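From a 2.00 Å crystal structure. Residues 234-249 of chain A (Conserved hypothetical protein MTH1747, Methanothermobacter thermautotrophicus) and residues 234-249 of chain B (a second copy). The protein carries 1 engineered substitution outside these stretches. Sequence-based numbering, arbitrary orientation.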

ATOM      1  N   ILE A 234       9.848 -17.601   0.618  1.00 20.34           N
ATOM      2  CA  ILE A 234      10.954 -16.657   0.888  1.00 22.43           C
ATOM      3  C   ILE A 234      11.204 -16.559   2.408  1.00 21.89           C
ATOM      4  O   ILE A 234      10.619 -17.305   3.184  1.00 20.38           O
ATOM      5  CB  ILE A 234      10.600 -15.213   0.386  1.00 20.97           C
ATOM      6  CG1 ILE A 234       9.356 -14.687   1.108  1.00 22.06           C
ATOM      7  CG2 ILE A 234      10.280 -15.215  -1.098  1.00 20.47           C
ATOM      8  CD1 ILE A 234       9.070 -13.160   0.912  1.00 20.06           C
ATOM      9  N   ASP A 235      12.107 -15.665   2.815  1.00 24.34           N
ATOM     10  CA  ASP A 235      12.366 -15.395   4.248  1.00 26.04           C
ATOM     11  C   ASP A 235      11.684 -14.028   4.414  1.00 24.56           C
ATOM     12  O   ASP A 235      12.299 -12.984   4.183  1.00 23.05           O
ATOM     13  CB  ASP A 235      13.872 -15.294   4.530  1.00 30.92           C
ATOM     14  CG  ASP A 235      14.586 -16.647   4.378  1.00 37.29           C
ATOM     15  OD1 ASP A 235      13.915 -17.691   4.497  1.00 36.27           O
ATOM     16  OD2 ASP A 235      15.815 -16.669   4.124  1.00 43.71           O
ATOM     17  N   PRO A 236      10.394 -14.028   4.794  1.00 23.25           N
ATOM     18  CA  PRO A 236       9.591 -12.803   4.971  1.00 23.62           C
ATOM     19  C   PRO A 236      10.022 -11.848   6.081  1.00 22.64           C
ATOM     20  O   PRO A 236      10.327 -12.276   7.189  1.00 23.23           O
ATOM     21  CB  PRO A 236       8.174 -13.351   5.178  1.00 22.30           C
ATOM     22  CG  PRO A 236       8.422 -14.602   5.899  1.00 25.62           C
ATOM     23  CD  PRO A 236       9.647 -15.208   5.252  1.00 23.45           C
ATOM     24  N   VAL A 237      10.012 -10.550   5.758  1.00 21.84           N
ATOM     25  CA  VAL A 237      10.389  -9.488   6.699  1.00 22.99           C
ATOM     26  C   VAL A 237       9.213  -8.650   7.197  1.00 21.91           C
ATOM     27  O   VAL A 237       9.117  -8.369   8.392  1.00 24.29           O
ATOM     28  CB  VAL A 237      11.379  -8.535   6.041  1.00 25.30           C
ATOM     29  CG1 VAL A 237      11.657  -7.337   6.961  1.00 26.72           C
ATOM     30  CG2 VAL A 237      12.659  -9.299   5.691  1.00 26.43           C
ATOM     31  N   MET A 238       8.305  -8.276   6.297  1.00 20.36           N
ATOM     32  CA  MET A 238       7.163  -7.435   6.653  1.00 19.27           C
ATOM     33  C   MET A 238       6.071  -8.004   7.578  1.00 21.47           C
ATOM     34  O   MET A 238       5.561  -7.293   8.451  1.00 20.03           O
ATOM     35  CB  MET A 238       6.532  -6.842   5.376  1.00 19.43           C
ATOM     36  CG  MET A 238       7.467  -5.984   4.521  1.00 27.03           C
ATOM     37  SD  MET A 238       7.894  -4.406   5.340  1.00 27.10           S
ATOM     38  CE  MET A 238       6.402  -3.497   5.087  1.00 26.59           C
ATOM     39  N   PRO A 239       5.721  -9.307   7.450  1.00 22.35           N
ATOM     40  CA  PRO A 239       4.670  -9.830   8.339  1.00 20.50           C
ATOM     41  C   PRO A 239       4.922  -9.661   9.859  1.00 23.56           C
ATOM     42  O   PRO A 239       3.971  -9.524  10.624  1.00 24.20           O
ATOM     43  CB  PRO A 239       4.596 -11.311   7.947  1.00 21.66           C
ATOM     44  CG  PRO A 239       5.025 -11.307   6.494  1.00 21.04           C
ATOM     45  CD  PRO A 239       6.201 -10.362   6.528  1.00 20.75           C
ATOM     46  N   THR A 240       6.183  -9.692  10.286  1.00 25.28           N
ATOM     47  CA  THR A 240       6.529  -9.521  11.711  1.00 30.15           C
ATOM     48  C   THR A 240       5.976  -8.187  12.252  1.00 27.92           C
ATOM     49  O   THR A 240       5.327  -8.148  13.292  1.00 27.18           O
ATOM     50  CB  THR A 240       8.061  -9.508  11.925  1.00 31.36           C
ATOM     51  OG1 THR A 240       8.602 -10.793  11.605  1.00 36.76           O
ATOM     52  CG2 THR A 240       8.407  -9.190  13.360  1.00 33.91           C
ATOM     53  N   CYS A 241       6.251  -7.096  11.545  1.00 29.16           N
ATOM     54  CA  CYS A 241       5.773  -5.778  11.973  1.00 26.74           C
ATOM     55  C   CYS A 241       4.271  -5.660  11.790  1.00 24.79           C
ATOM     56  O   CYS A 241       3.568  -5.154  12.673  1.00 25.66           O
ATOM     57  CB  CYS A 241       6.506  -4.679  11.205  1.00 28.16           C
ATOM     58  SG  CYS A 241       8.306  -4.609  11.553  1.00 32.53           S
ATOM     59  N   ILE A 242       3.760  -6.168  10.664  1.00 23.55           N
ATOM     60  CA  ILE A 242       2.326  -6.113  10.393  1.00 21.99           C
ATOM     61  C   ILE A 242       1.559  -6.840  11.499  1.00 23.72           C
ATOM     62  O   ILE A 242       0.526  -6.355  11.961  1.00 22.63           O
ATOM     63  CB  ILE A 242       1.979  -6.702   8.993  1.00 23.31           C
ATOM     64  CG1 ILE A 242       2.548  -5.814   7.877  1.00 21.98           C
ATOM     65  CG2 ILE A 242       0.471  -6.809   8.800  1.00 21.78           C
ATOM     66  CD1 ILE A 242       2.563  -6.515   6.503  1.00 23.91           C
ATOM     67  N   ILE A 243       2.079  -7.993  11.923  1.00 26.93           N
ATOM     68  CA  ILE A 243       1.462  -8.791  12.995  1.00 31.68           C
ATOM     69  C   ILE A 243       1.445  -7.968  14.296  1.00 30.42           C
ATOM     70  O   ILE A 243       0.447  -7.949  15.010  1.00 32.27           O
ATOM     71  CB  ILE A 243       2.213 -10.154  13.197  1.00 32.93           C
ATOM     72  CG1 ILE A 243       1.554 -11.273  12.375  1.00 36.15           C
ATOM     73  CG2 ILE A 243       2.218 -10.580  14.659  1.00 40.33           C
ATOM     74  CD1 ILE A 243       2.304 -12.621  12.483  1.00 34.36           C
ATOM     75  N   ARG A 244       2.533  -7.257  14.574  1.00 32.72           N
ATOM     76  CA  ARG A 244       2.589  -6.418  15.771  1.00 35.11           C
ATOM     77  C   ARG A 244       1.479  -5.351  15.771  1.00 34.22           C
ATOM     78  O   ARG A 244       0.885  -5.079  16.820  1.00 33.97           O
ATOM     79  CB  ARG A 244       3.961  -5.776  15.923  1.00 38.65           C
ATOM     80  CG  ARG A 244       5.083  -6.779  16.157  1.00 43.79           C
ATOM     81  CD  ARG A 244       6.346  -6.094  16.632  1.00 46.28           C
ATOM     82  NE  ARG A 244       6.056  -5.379  17.867  1.00 51.55           N
ATOM     83  CZ  ARG A 244       6.685  -4.286  18.294  1.00 52.73           C
ATOM     84  NH1 ARG A 244       7.686  -3.759  17.592  1.00 49.93           N
ATOM     85  NH2 ARG A 244       6.240  -3.671  19.388  1.00 52.75           N
ATOM     86  N   ILE A 245       1.159  -4.785  14.598  1.00 31.60           N
ATOM     87  CA  ILE A 245       0.093  -3.782  14.501  1.00 31.51           C
ATOM     88  C   ILE A 245      -1.262  -4.444  14.780  1.00 33.17           C
ATOM     89  O   ILE A 245      -2.082  -3.916  15.546  1.00 31.46           O
ATOM     90  CB  ILE A 245       0.032  -3.100  13.092  1.00 30.92           C
ATOM     91  CG1 ILE A 245       1.265  -2.217  12.845  1.00 31.98           C
ATOM     92  CG2 ILE A 245      -1.253  -2.306  12.940  1.00 29.03           C
ATOM     93  CD1 ILE A 245       1.345  -0.982  13.708  1.00 33.20           C
ATOM     94  N   PHE A 246      -1.525  -5.579  14.138  1.00 34.75           N
ATOM     95  CA  PHE A 246      -2.802  -6.248  14.363  1.00 37.55           C
ATOM     96  C   PHE A 246      -2.942  -6.731  15.802  1.00 40.99           C
ATOM     97  O   PHE A 246      -4.053  -6.790  16.336  1.00 41.06           O
ATOM     98  CB  PHE A 246      -3.038  -7.351  13.344  1.00 38.42           C
ATOM     99  CG  PHE A 246      -3.523  -6.827  12.024  1.00 37.82           C
ATOM    100  CD1 PHE A 246      -2.740  -6.925  10.887  1.00 38.32           C
ATOM    101  CD2 PHE A 246      -4.747  -6.157  11.940  1.00 40.97           C
ATOM    102  CE1 PHE A 246      -3.157  -6.361   9.678  1.00 35.46           C
ATOM    103  CE2 PHE A 246      -5.172  -5.589  10.742  1.00 39.73           C
ATOM    104  CZ  PHE A 246      -4.360  -5.695   9.605  1.00 39.20           C
ATOM    105  N   ASP A 247      -1.804  -6.991  16.437  1.00 43.36           N
ATOM    106  CA  ASP A 247      -1.756  -7.405  17.832  1.00 50.11           C
ATOM    107  C   ASP A 247      -2.354  -6.232  18.646  1.00 52.19           C
ATOM    108  O   ASP A 247      -3.214  -6.429  19.503  1.00 53.65           O
ATOM    109  CB  ASP A 247      -0.293  -7.669  18.224  1.00 52.97           C
ATOM    110  CG  ASP A 247      -0.149  -8.407  19.548  1.00 57.10           C
ATOM    111  OD1 ASP A 247      -0.940  -9.339  19.807  1.00 59.56           O
ATOM    112  OD2 ASP A 247       0.777  -8.071  20.323  1.00 58.53           O
ATOM    113  N   LYS A 248      -1.963  -5.007  18.300  1.00 53.69           N
ATOM    114  CA  LYS A 248      -2.467  -3.809  18.966  1.00 54.79           C
ATOM    115  C   LYS A 248      -3.950  -3.569  18.696  1.00 56.40           C
ATOM    116  O   LYS A 248      -4.711  -3.280  19.612  1.00 58.28           O
ATOM    117  CB  LYS A 248      -1.713  -2.571  18.496  1.00 53.35           C
ATOM    118  CG  LYS A 248      -0.275  -2.492  18.901  1.00 52.55           C
ATOM    119  CD  LYS A 248       0.306  -1.179  18.401  1.00 51.16           C
ATOM    120  CE  LYS A 248       1.697  -0.983  18.916  1.00 51.22           C
ATOM    121  NZ  LYS A 248       2.218   0.336  18.510  1.00 51.20           N
ATOM    122  N   LEU A 249      -4.342  -3.642  17.428  1.00 56.66           N
ATOM    123  CA  LEU A 249      -5.728  -3.408  17.022  1.00 57.87           C
ATOM    124  C   LEU A 249      -6.823  -4.196  17.762  1.00 59.35           C
ATOM    125  O   LEU A 249      -7.998  -3.818  17.703  1.00 59.58           O
ATOM    126  CB  LEU A 249      -5.883  -3.613  15.509  1.00 57.02           C
ATOM    127  CG  LEU A 249      -5.173  -2.655  14.546  1.00 55.46           C
ATOM    128  CD1 LEU A 249      -5.551  -2.981  13.110  1.00 55.49           C
ATOM    129  CD2 LEU A 249      -5.566  -1.243  14.854  1.00 54.89           C
TER
ATOM    130  N   ILE B 234       4.422   8.295  18.677  1.00 40.88           N
ATOM    131  CA  ILE B 234       3.917   6.930  18.879  1.00 38.26           C
ATOM    132  C   ILE B 234       5.114   5.990  19.049  1.00 37.26           C
ATOM    133  O   ILE B 234       6.263   6.424  19.035  1.00 35.79           O
ATOM    134  CB  ILE B 234       3.079   6.399  17.653  1.00 37.97           C
ATOM    135  CG1 ILE B 234       3.906   6.445  16.370  1.00 38.40           C
ATOM    136  CG2 ILE B 234       1.793   7.177  17.458  1.00 36.72           C
ATOM    137  CD1 ILE B 234       3.351   5.499  15.261  1.00 39.24           C
ATOM    138  N   ASP B 235       4.838   4.710  19.259  1.00 38.70           N
ATOM    139  CA  ASP B 235       5.919   3.729  19.351  1.00 40.45           C
ATOM    140  C   ASP B 235       5.810   3.033  17.988  1.00 37.28           C
ATOM    141  O   ASP B 235       4.971   2.148  17.792  1.00 37.65           O
ATOM    142  CB  ASP B 235       5.721   2.803  20.559  1.00 45.69           C
ATOM    143  CG  ASP B 235       6.125   3.487  21.901  1.00 50.94           C
ATOM    144  OD1 ASP B 235       6.911   4.474  21.890  1.00 51.51           O
ATOM    145  OD2 ASP B 235       5.665   3.025  22.970  1.00 53.81           O
ATOM    146  N   PRO B 236       6.647   3.463  17.024  1.00 34.66           N
ATOM    147  CA  PRO B 236       6.692   2.960  15.649  1.00 34.66           C
ATOM    148  C   PRO B 236       7.069   1.499  15.480  1.00 33.94           C
ATOM    149  O   PRO B 236       8.163   1.077  15.865  1.00 33.03           O
ATOM    150  CB  PRO B 236       7.719   3.872  14.962  1.00 34.84           C
ATOM    151  CG  PRO B 236       8.299   4.745  16.057  1.00 35.37           C
ATOM    152  CD  PRO B 236       7.921   4.111  17.354  1.00 33.88           C
ATOM    153  N   VAL B 237       6.172   0.770  14.819  1.00 30.46           N
ATOM    154  CA  VAL B 237       6.340  -0.641  14.540  1.00 28.64           C
ATOM    155  C   VAL B 237       6.823  -0.928  13.109  1.00 26.96           C
ATOM    156  O   VAL B 237       7.743  -1.729  12.919  1.00 24.67           O
ATOM    157  CB  VAL B 237       5.004  -1.398  14.782  1.00 30.80           C
ATOM    158  CG1 VAL B 237       5.093  -2.836  14.247  1.00 32.21           C
ATOM    159  CG2 VAL B 237       4.662  -1.408  16.296  1.00 30.79           C
ATOM    160  N   MET B 238       6.232  -0.263  12.110  1.00 23.91           N
ATOM    161  CA  MET B 238       6.579  -0.535  10.716  1.00 23.11           C
ATOM    162  C   MET B 238       7.942  -0.147  10.156  1.00 24.06           C
ATOM    163  O   MET B 238       8.522  -0.904   9.362  1.00 20.64           O
ATOM    164  CB  MET B 238       5.484  -0.009   9.774  1.00 23.56           C
ATOM    165  CG  MET B 238       4.081  -0.567  10.031  1.00 26.40           C
ATOM    166  SD  MET B 238       4.052  -2.380   9.964  1.00 27.79           S
ATOM    167  CE  MET B 238       4.804  -2.653   8.410  1.00 23.93           C
ATOM    168  N   PRO B 239       8.487   1.029  10.550  1.00 24.28           N
ATOM    169  CA  PRO B 239       9.795   1.427  10.006  1.00 22.71           C
ATOM    170  C   PRO B 239      10.905   0.375  10.091  1.00 23.25           C
ATOM    171  O   PRO B 239      11.727   0.250   9.162  1.00 20.96           O
ATOM    172  CB  PRO B 239      10.144   2.670  10.823  1.00 22.87           C
ATOM    173  CG  PRO B 239       8.789   3.286  11.090  1.00 23.58           C
ATOM    174  CD  PRO B 239       7.988   2.042  11.498  1.00 22.87           C
ATOM    175  N   THR B 240      10.932  -0.378  11.184  1.00 22.22           N
ATOM    176  CA  THR B 240      11.975  -1.390  11.343  1.00 26.93           C
ATOM    177  C   THR B 240      11.965  -2.420  10.206  1.00 24.51           C
ATOM    178  O   THR B 240      13.009  -2.721   9.639  1.00 25.25           O
ATOM    179  CB  THR B 240      11.893  -2.089  12.708  1.00 30.38           C
ATOM    180  OG1 THR B 240      12.004  -1.113  13.757  1.00 34.51           O
ATOM    181  CG2 THR B 240      13.045  -3.074  12.870  1.00 30.99           C
ATOM    182  N   CYS B 241      10.796  -2.959   9.863  1.00 22.99           N
ATOM    183  CA  CYS B 241      10.738  -3.933   8.775  1.00 24.77           C
ATOM    184  C   CYS B 241      11.038  -3.305   7.421  1.00 23.44           C
ATOM    185  O   CYS B 241      11.711  -3.910   6.585  1.00 22.98           O
ATOM    186  CB  CYS B 241       9.377  -4.615   8.733  1.00 26.06           C
ATOM    187  SG  CYS B 241       9.161  -5.771  10.122  1.00 31.08           S
ATOM    188  N   ILE B 242      10.490  -2.108   7.192  1.00 21.55           N
ATOM    189  CA  ILE B 242      10.678  -1.397   5.930  1.00 20.34           C
ATOM    190  C   ILE B 242      12.156  -1.174   5.661  1.00 22.19           C
ATOM    191  O   ILE B 242      12.640  -1.382   4.544  1.00 22.70           O
ATOM    192  CB  ILE B 242       9.920  -0.026   5.939  1.00 20.03           C
ATOM    193  CG1 ILE B 242       8.405  -0.269   6.061  1.00 17.43           C
ATOM    194  CG2 ILE B 242      10.176   0.714   4.621  1.00 17.90           C
ATOM    195  CD1 ILE B 242       7.622   0.979   6.488  1.00 18.28           C
ATOM    196  N   ILE B 243      12.861  -0.719   6.693  1.00 24.07           N
ATOM    197  CA  ILE B 243      14.304  -0.476   6.629  1.00 27.41           C
ATOM    198  C   ILE B 243      15.011  -1.789   6.229  1.00 27.18           C
ATOM    199  O   ILE B 243      15.889  -1.793   5.358  1.00 26.02           O
ATOM    200  CB  ILE B 243      14.790   0.031   8.012  1.00 27.02           C
ATOM    201  CG1 ILE B 243      14.701   1.571   8.098  1.00 29.13           C
ATOM    202  CG2 ILE B 243      16.188  -0.461   8.311  1.00 37.66           C
ATOM    203  CD1 ILE B 243      15.209   2.182   9.465  1.00 16.14           C
ATOM    204  N   ARG B 244      14.588  -2.909   6.825  1.00 26.41           N
ATOM    205  CA  ARG B 244      15.196  -4.198   6.476  1.00 28.81           C
ATOM    206  C   ARG B 244      14.993  -4.485   4.985  1.00 28.45           C
ATOM    207  O   ARG B 244      15.889  -5.003   4.327  1.00 28.95           O
ATOM    208  CB  ARG B 244      14.634  -5.339   7.324  1.00 33.71           C
ATOM    209  CG  ARG B 244      15.186  -5.384   8.739  1.00 40.30           C
ATOM    210  CD  ARG B 244      14.463  -6.420   9.587  1.00 46.71           C
ATOM    211  NE  ARG B 244      14.722  -6.228  11.015  1.00 50.58           N
ATOM    212  CZ  ARG B 244      13.821  -6.427  11.974  1.00 53.29           C
ATOM    213  NH1 ARG B 244      12.584  -6.829  11.672  1.00 54.21           N
ATOM    214  NH2 ARG B 244      14.159  -6.225  13.242  1.00 53.87           N
ATOM    215  N   ILE B 245      13.824  -4.125   4.446  1.00 25.03           N
ATOM    216  CA  ILE B 245      13.570  -4.318   3.023  1.00 23.02           C
ATOM    217  C   ILE B 245      14.516  -3.417   2.201  1.00 24.84           C
ATOM    218  O   ILE B 245      15.158  -3.861   1.244  1.00 25.58           O
ATOM    219  CB  ILE B 245      12.080  -4.021   2.667  1.00 19.36           C
ATOM    220  CG1 ILE B 245      11.165  -5.082   3.315  1.00 20.36           C
ATOM    221  CG2 ILE B 245      11.874  -4.064   1.148  1.00 17.22           C
ATOM    222  CD1 ILE B 245      11.396  -6.487   2.786  1.00 24.06           C
ATOM    223  N   PHE B 246      14.633  -2.153   2.588  1.00 23.92           N
ATOM    224  CA  PHE B 246      15.506  -1.267   1.841  1.00 25.89           C
ATOM    225  C   PHE B 246      16.969  -1.698   1.948  1.00 28.32           C
ATOM    226  O   PHE B 246      17.723  -1.580   0.985  1.00 29.12           O
ATOM    227  CB  PHE B 246      15.257   0.191   2.228  1.00 26.69           C
ATOM    228  CG  PHE B 246      14.022   0.769   1.578  1.00 26.53           C
ATOM    229  CD1 PHE B 246      12.930   1.150   2.336  1.00 27.47           C
ATOM    230  CD2 PHE B 246      13.945   0.883   0.196  1.00 30.15           C
ATOM    231  CE1 PHE B 246      11.765   1.641   1.721  1.00 28.09           C
ATOM    232  CE2 PHE B 246      12.786   1.368  -0.434  1.00 31.05           C
ATOM    233  CZ  PHE B 246      11.688   1.749   0.344  1.00 29.69           C
ATOM    234  N   ASP B 247      17.317  -2.301   3.080  1.00 32.02           N
ATOM    235  CA  ASP B 247      18.659  -2.832   3.326  1.00 38.02           C
ATOM    236  C   ASP B 247      18.904  -3.886   2.234  1.00 37.88           C
ATOM    237  O   ASP B 247      19.935  -3.862   1.562  1.00 37.96           O
ATOM    238  CB  ASP B 247      18.700  -3.471   4.729  1.00 42.51           C
ATOM    239  CG  ASP B 247      20.122  -3.832   5.213  1.00 49.54           C
ATOM    240  OD1 ASP B 247      20.984  -4.227   4.395  1.00 52.09           O
ATOM    241  OD2 ASP B 247      20.365  -3.758   6.448  1.00 51.28           O
ATOM    242  N   LYS B 248      17.922  -4.756   1.996  1.00 38.17           N
ATOM    243  CA  LYS B 248      18.073  -5.791   0.965  1.00 40.87           C
ATOM    244  C   LYS B 248      18.199  -5.223  -0.451  1.00 42.80           C
ATOM    245  O   LYS B 248      18.969  -5.733  -1.261  1.00 43.94           O
ATOM    246  CB  LYS B 248      16.894  -6.771   0.978  1.00 40.78           C
ATOM    247  CG  LYS B 248      16.812  -7.667   2.194  1.00 42.98           C
ATOM    248  CD  LYS B 248      15.709  -8.716   2.022  1.00 43.04           C
ATOM    249  CE  LYS B 248      15.647  -9.625   3.235  1.00 44.48           C
ATOM    250  NZ  LYS B 248      14.800 -10.824   3.002  1.00 44.50           N
ATOM    251  N   LEU B 249      17.447  -4.162  -0.737  1.00 44.34           N
ATOM    252  CA  LEU B 249      17.426  -3.540  -2.063  1.00 45.53           C
ATOM    253  C   LEU B 249      18.722  -2.911  -2.596  1.00 47.86           C
ATOM    254  O   LEU B 249      18.744  -2.355  -3.696  1.00 46.95           O
ATOM    255  CB  LEU B 249      16.272  -2.539  -2.141  1.00 44.49           C
ATOM    256  CG  LEU B 249      14.860  -3.140  -2.086  1.00 44.24           C
ATOM    257  CD1 LEU B 249      13.801  -2.035  -2.132  1.00 43.36           C
ATOM    258  CD2 LEU B 249      14.680  -4.090  -3.240  1.00 43.32           C
TER
HETATM  259  O   HOH W   1      12.057 -10.530   2.002  1.00 26.54           O
HETATM  260  O   HOH W   2      15.070 -11.610   5.766  1.00 55.77           O
HETATM  261  O   HOH W   3      11.331  -8.797  10.009  1.00 36.95           O
HETATM  262  O   HOH W   4       8.871  -3.154  14.854  1.00 36.14           O
HETATM  263  O   HOH W   5       2.223   1.525  16.279  1.00 34.33           O

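Two copies of one helix pack almost antiparallel, their axes 170° apart in direction and 8.4 Å apart at closest approach, burying 758 Å² in all. The residues that cover the most surface are Val B237, its counterpart Val A237, and Cys A241. Each valine has chi1 in the t well and its CA-to-CB bond toward the partner. Val B237 CG1 lies 3.8 Å from Cys A241 CB and 3.6 Å from Arg A244 CB, while Val B237 CB meets Ile A245 CD1 at 3.8 Å; the valine thus rests along successive turns of the opposing helix. Val B237 CG2 also covers one face of the Arg A244 guanidinium. Val A237 repeats this packing, its CB 3.8 Å from Ile B245 CD1. Near the middle, Cys A241 SG and Cys B241 SG form a disulfide at 2.0 Å with chi3 of 86°, close to the relaxed value near 90°, so the two chains are covalently joined without evident torsional strain. Beside it the methionines interlock as knobs into holes: Met A238 sits among Cys B241, Ile B242, Ile B245 and Met B238, and Met B238 occupies the equivalent pocket. Both have all three chi angles in m, folding the chain so that its end comes nearer the partner although CA-to-CB points sideways; Met A238 CE and Met B238 CE touch at 3.8 Å. The O of water 4 donates to Val B237 O at 2.7 Å and accepts weakly from Arg A244 NH1 at 3.0 Å; water 3 likewise bridges Val A237 O and Arg B244 NH1. Lys A248 NZ makes a weak hydrogen bond to Asp B235 O at 3.4 Å, reinforced by water 5, whereas waters 1 and 2 link Lys B248 NZ to Asp A235 O, water 2 only weakly on the Asp A235 O side.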